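Local coordinates for inositol monophosphatase (Zymomonas mobilis, PDB 4N81), which probably hydrolyses phosphate monoesters such as inositol monophosphate, with magnesium as its cofactor, at residues A56-E61 with R81-D86; I117-Q120 with E125-V128. All coordinates share one frame; numbering follows the deposited sequence.

Both contacts are buried and both involve the large mixed sheet, yet they use it differently. Contact 1 lays the C-terminal end of helix 42-61 against strand 81-86, near one edge of that sheet, next to the outermost strand 66-67; the contact's centre is about 17 Å from the centre of the chain. Contact 2 is made within the sheet, between strands 112-120 and 125-130, its centre about 10 Å from that of the chain. The first is wholly apolar, with a leucine on a tryptophan ring and no hydrogen bond between the segments; the second is a ladder of backbone bonds with an amide-guanidinium pair. Their centres are about 17 Å apart and they do not touch.

Contact 1 of 2, residues A56-E61 with R81-D86; sequences AILEQE and RLWVLD
Leu58 sets its CD2 methyl squarely over the five-membered ring of the Trp83 indole, in a CH-pi contact. The methyl carbon stands 3.6 Å from the centroid of that ring and only 2° off its normal, and it is almost equally far from the atoms beneath it: Leu58 CD2 is 3.7 Å from both CD2 and CE2 of Trp83. The other branch sits at the root of the ring, where CD1 of Leu58 rests 3.7 Å from CB of Trp83. The same methyl also meets the next inward-facing residue, with Leu58 CD1 lying 4.0 Å from Leu85 CD1. One leucine thus bridges two residues of the strand, while Val84 between them points to the other side, toward Phe68 and Phe208. With CG anti to the carbonyl carbon (chi1 -74°), the Leu58 side chain extends away from its helix and presents the two methyls as a fork, one prong over the ring, the other at its root and on Leu85.

This is helix-on-sheet packing within the inositol monophosphatase fold, in which helix 42-61 lies beside helix 7-24 on one side of the large mixed sheet. Leu12 of helix 7-24 also touches Leu58, and Ile105 and Leu107 of the neighbouring strand 102-109 touch Trp83. The indole is further fixed by its polar edge, since NE1 donates a hydrogen bond to Asp65, whose carboxylate also forms a salt bridge with Arg81. Between segment 56-61 and strand 81-86 themselves there is no hydrogen bond, and the match rests on shape and apolar contact. Strand 81-86 ends at Asp86, a predicted ligand of the catalytic magnesium; the Asp86 carboxylate lies near those of Asp89 and Asp210.

Contact 2 of 2, residues I117-Q120 with E125-V128; sequences IINQ and ERWV
Two adjacent antiparallel strands of the large sheet, 117-120 and 125-128, pair here as arms of a beta hairpin. Ile118-Trp127 and Gln120-Glu125 are hydrogen-bonded pairs, each with two backbone bonds; the straightest runs from Gln120 N to Glu125 O (2.8 Å). Asn119-Arg126 is a non-hydrogen-bonded pair joined instead through its side chains. Arg126 NE gives a nearly straight bond to Asn119 OD1 (2.8 Å, 165°), and NH2 adds a weak one. The oxygen lies in the guanidinium plane, whereas NE approaches from above the amide plane, the two groups being turned 78° apart. A bend at chi3 (-62°) turns the NE edge of the guanidinium toward Asn119 OD1, and Asp18 and His14 of helix 7-24 hold its other nitrogens. An alanine in place of Arg126 is likely to leave Asn119 OD1 without this donor and Asp18 without this salt bridge. On the same face as Arg126, Ile117 CG1 packs 4.0 Å from Val128 CG2. On the opposite face Ile118 CG2 meets Trp127 CE3 at 3.6 Å, and Ile217 of helix 214-220 touches both residues. Glu125 OE2 is hydrogen-bonded to the Tyr188 hydroxyl, and OE1 forms a salt bridge with Arg29 of the second subunit. With helices covering each face, the hairpin forms part of the alpha-beta-alpha-beta-alpha layered sandwich of the inositol monophosphatase superfamily.

Contact 1 of 2, residues A56-E61 with R81-D86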
loop_
_atom_site.group_PDB
_atom_site.type_symbol
_atom_site.label_atom_id
_atom_site.label_comp_id
_atom_site.label_asym_id
_atom_site.label_seq_id
_atom_site.Cartn_x
_atom_site.Cartn_y
_atom_site.Cartn_z
ATOM N N ALA A 56 27.904 -11.045 6.675
ATOM C CA ALA A 56 28.980 -12.055 6.546
ATOM C C ALA A 56 29.583 -11.972 5.153
ATOM O O ALA A 56 30.841 -12.072 4.971
ATOM C CB ALA A 56 28.450 -13.464 6.793
ATOM N N ILE A 57 28.696 -11.750 4.173
ATOM C CA ILE A 57 29.217 -11.607 2.815
ATOM C C ILE A 57 30.077 -10.340 2.684
ATOM O O ILE A 57 31.158 -10.380 2.076
ATOM C CB ILE A 57 28.071 -11.571 1.774
ATOM C CG1 ILE A 57 27.449 -12.957 1.650
ATOM C CG2 ILE A 57 28.570 -11.065 0.399
ATOM C CD1 ILE A 57 26.062 -12.915 1.002
ATOM N N LEU A 58 29.639 -9.228 3.285
ATOM C CA LEU A 58 30.450 -8.023 3.188
ATOM C C LEU A 58 31.808 -8.171 3.891
ATOM O O LEU A 58 32.838 -7.664 3.409
ATOM C CB LEU A 58 29.678 -6.809 3.726
ATOM C CG LEU A 58 28.586 -6.338 2.756
ATOM C CD1 LEU A 58 27.691 -5.325 3.435
ATOM C CD2 LEU A 58 29.212 -5.711 1.510
ATOM N N GLU A 59 31.827 -8.909 4.997
ATOM C CA GLU A 59 33.076 -9.148 5.708
ATOM C C GLU A 59 34.011 -9.994 4.870
ATOM O O GLU A 59 35.233 -9.791 4.891
ATOM C CB GLU A 59 32.815 -9.814 7.058
ATOM C CG GLU A 59 32.372 -8.823 8.144
ATOM C CD GLU A 59 31.467 -9.450 9.205
ATOM O OE1 GLU A 59 30.805 -8.684 9.954
ATOM O OE2 GLU A 59 31.405 -10.701 9.279
ATOM N N GLN A 60 33.471 -10.925 4.090
ATOM C CA GLN A 60 34.402 -11.639 3.206
ATOM C C GLN A 60 34.829 -10.882 1.925
ATOM O O GLN A 60 35.992 -10.928 1.553
ATOM C CB GLN A 60 33.908 -13.053 2.870
ATOM C CG GLN A 60 34.837 -13.782 1.928
ATOM C CD GLN A 60 34.663 -15.294 1.937
ATOM O OE1 GLN A 60 33.554 -15.806 1.765
ATOM N NE2 GLN A 60 35.763 -16.016 2.138
ATOM N N GLU A 61 33.898 -10.220 1.237
ATOM C CA GLU A 61 34.183 -9.651 -0.078
ATOM C C GLU A 61 34.590 -8.189 -0.041
ATOM O O GLU A 61 35.170 -7.694 -1.007
ATOM C CB GLU A 61 32.976 -9.760 -1.014
ATOM C CG GLU A 61 32.269 -11.077 -1.029
ATOM C CD GLU A 61 33.010 -12.109 -1.813
ATOM O OE1 GLU A 61 34.015 -11.759 -2.485
ATOM O OE2 GLU A 61 32.585 -13.282 -1.747
ATOM N N ARG A 81 34.426 4.479 2.316
ATOM C CA ARG A 81 33.319 3.706 1.695
ATOM C C ARG A 81 32.556 2.911 2.766
ATOM O O ARG A 81 33.176 2.153 3.545
ATOM C CB ARG A 81 33.852 2.698 0.645
ATOM C CG ARG A 81 34.525 3.331 -0.600
ATOM C CD ARG A 81 35.345 2.325 -1.459
ATOM N NE ARG A 81 34.737 0.993 -1.549
ATOM C CZ ARG A 81 34.058 0.519 -2.591
ATOM N NH1 ARG A 81 33.878 1.253 -3.681
ATOM N NH2 ARG A 81 33.558 -0.704 -2.546
ATOM N N LEU A 82 31.232 3.028 2.778
ATOM C CA LEU A 82 30.412 2.363 3.797
ATOM C C LEU A 82 29.219 1.706 3.122
ATOM O O LEU A 82 28.536 2.354 2.310
ATOM C CB LEU A 82 29.813 3.393 4.772
ATOM C CG LEU A 82 30.733 4.260 5.633
ATOM C CD1 LEU A 82 29.881 5.178 6.514
ATOM C CD2 LEU A 82 31.614 3.375 6.476
ATOM N N TRP A 83 28.896 0.486 3.527
ATOM C CA TRP A 83 27.640 -0.134 3.112
ATOM C C TRP A 83 26.524 0.151 4.129
ATOM O O TRP A 83 26.753 0.074 5.346
ATOM C CB TRP A 83 27.844 -1.645 2.986
ATOM C CG TRP A 83 28.761 -1.980 1.837
ATOM C CD1 TRP A 83 30.113 -2.043 1.855
ATOM C CD2 TRP A 83 28.355 -2.231 0.483
ATOM N NE1 TRP A 83 30.597 -2.344 0.587
ATOM C CE2 TRP A 83 29.529 -2.466 -0.268
ATOM C CE3 TRP A 83 27.113 -2.275 -0.164
ATOM C CZ2 TRP A 83 29.495 -2.751 -1.631
ATOM C CZ3 TRP A 83 27.080 -2.560 -1.513
ATOM C CH2 TRP A 83 28.268 -2.791 -2.235
ATOM N N VAL A 84 25.322 0.455 3.630
ATOM C CA VAL A 84 24.202 0.763 4.495
ATOM C C VAL A 84 23.130 -0.256 4.145
ATOM O O VAL A 84 22.748 -0.333 2.994
ATOM C CB VAL A 84 23.683 2.198 4.214
ATOM C CG1 VAL A 84 22.493 2.562 5.128
ATOM C CG2 VAL A 84 24.800 3.224 4.422
ATOM N N LEU A 85 22.692 -1.064 5.121
ATOM C CA LEU A 85 21.700 -2.121 4.884
ATOM C C LEU A 85 20.428 -1.872 5.690
ATOM O O LEU A 85 20.496 -1.528 6.868
ATOM C CB LEU A 85 22.271 -3.464 5.328
ATOM C CG LEU A 85 23.686 -3.744 4.800
ATOM C CD1 LEU A 85 24.213 -5.053 5.331
ATOM C CD2 LEU A 85 23.730 -3.735 3.286
ATOM N N ASP A 86 19.273 -2.014 5.057
ATOM C CA ASP A 86 18.023 -2.099 5.782
ATOM C C ASP A 86 17.266 -3.329 5.249
ATOM O O ASP A 86 16.642 -3.243 4.174
ATOM C CB ASP A 86 17.175 -0.830 5.592
ATOM C CG ASP A 86 16.050 -0.729 6.644
ATOM O OD1 ASP A 86 16.041 -1.584 7.560
ATOM O OD2 ASP A 86 15.207 0.197 6.566
#

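Contact 2 of 2, residues I117-Q120 with E125-V128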
loop_
_atom_site.group_PDB
_atom_site.type_symbol
_atom_site.label_atom_id
_atom_site.label_comp_id
_atom_site.label_asym_id
_atom_site.label_seq_id
_atom_site.Cartn_x
_atom_site.Cartn_y
_atom_site.Cartn_z
ATOM N N ILE A 117 19.975 -0.049 -4.055
ATOM C CA ILE A 117 18.986 -0.994 -4.559
ATOM C C ILE A 117 17.795 -0.950 -3.607
ATOM O O ILE A 117 17.987 -0.908 -2.344
ATOM C CB ILE A 117 19.574 -2.453 -4.630
ATOM C CG1 ILE A 117 20.565 -2.570 -5.806
ATOM C CG2 ILE A 117 18.454 -3.492 -4.827
ATOM C CD1 ILE A 117 21.121 -3.991 -6.035
ATOM N N ILE A 118 16.591 -0.933 -4.197
ATOM C CA ILE A 118 15.364 -1.279 -3.466
ATOM C C ILE A 118 14.917 -2.617 -4.020
ATOM O O ILE A 118 14.717 -2.743 -5.232
ATOM C CB ILE A 118 14.179 -0.299 -3.743
ATOM C CG1 ILE A 118 14.497 1.151 -3.258
ATOM C CG2 ILE A 118 12.910 -0.810 -3.041
ATOM C CD1 ILE A 118 13.597 2.249 -4.008
ATOM N N ASN A 119 14.698 -3.603 -3.155
ATOM C CA ASN A 119 14.196 -4.871 -3.652
ATOM C C ASN A 119 12.958 -5.303 -2.912
ATOM O O ASN A 119 13.002 -5.450 -1.689
ATOM C CB ASN A 119 15.247 -5.978 -3.501
ATOM C CG ASN A 119 14.805 -7.283 -4.192
ATOM O OD1 ASN A 119 14.633 -7.307 -5.396
ATOM N ND2 ASN A 119 14.597 -8.354 -3.413
ATOM N N GLN A 120 11.885 -5.573 -3.655
ATOM C CA GLN A 120 10.649 -6.068 -3.038
ATOM C C GLN A 120 10.698 -7.548 -3.317
ATOM O O GLN A 120 10.511 -7.981 -4.465
ATOM C CB GLN A 120 9.441 -5.419 -3.784
ATOM C CG GLN A 120 8.220 -5.215 -2.826
ATOM C CD GLN A 120 7.864 -6.506 -2.093
ATOM O OE1 GLN A 120 7.648 -7.545 -2.718
ATOM N NE2 GLN A 120 7.819 -6.451 -0.779
ATOM N N GLU A 125 10.374 -7.009 -7.505
ATOM C CA GLU A 125 10.516 -5.726 -8.159
ATOM C C GLU A 125 11.794 -5.133 -7.583
ATOM O O GLU A 125 11.901 -4.941 -6.354
ATOM C CB GLU A 125 9.339 -4.842 -7.740
ATOM C CG GLU A 125 7.981 -5.486 -8.122
ATOM C CD GLU A 125 6.767 -4.611 -7.725
ATOM O OE1 GLU A 125 5.978 -4.208 -8.625
ATOM O OE2 GLU A 125 6.617 -4.364 -6.508
ATOM N N ARG A 126 12.715 -4.767 -8.474
ATOM C CA ARG A 126 14.025 -4.324 -8.041
ATOM C C ARG A 126 14.440 -3.048 -8.786
ATOM O O ARG A 126 14.517 -3.034 -10.033
ATOM C CB ARG A 126 15.073 -5.421 -8.282
ATOM C CG ARG A 126 16.471 -4.999 -7.765
ATOM C CD ARG A 126 17.493 -6.180 -7.785
ATOM N NE ARG A 126 17.034 -7.251 -6.904
ATOM C CZ ARG A 126 17.708 -8.376 -6.644
ATOM N NH1 ARG A 126 18.910 -8.608 -7.182
ATOM N NH2 ARG A 126 17.163 -9.273 -5.828
ATOM N N TRP A 127 14.657 -1.986 -8.014
ATOM C CA TRP A 127 15.171 -0.715 -8.535
ATOM C C TRP A 127 16.681 -0.665 -8.268
ATOM O O TRP A 127 17.084 -0.977 -7.150
ATOM C CB TRP A 127 14.557 0.422 -7.705
ATOM C CG TRP A 127 13.103 0.726 -7.951
ATOM C CD1 TRP A 127 12.595 1.732 -8.777
ATOM C CD2 TRP A 127 11.972 0.057 -7.376
ATOM N NE1 TRP A 127 11.202 1.680 -8.755
ATOM C CE2 TRP A 127 10.798 0.694 -7.884
ATOM C CE3 TRP A 127 11.823 -1.044 -6.507
ATOM C CZ2 TRP A 127 9.496 0.311 -7.479
ATOM C CZ3 TRP A 127 10.528 -1.436 -6.122
ATOM C CH2 TRP A 127 9.382 -0.755 -6.603
ATOM N N VAL A 128 17.494 -0.267 -9.264
ATOM C CA VAL A 128 18.936 -0.137 -9.056
ATOM C C VAL A 128 19.363 1.244 -9.539
ATOM O O VAL A 128 19.127 1.590 -10.710
ATOM C CB VAL A 128 19.718 -1.165 -9.892
ATOM C CG1 VAL A 128 21.233 -1.058 -9.578
ATOM C CG2 VAL A 128 19.179 -2.575 -9.598
#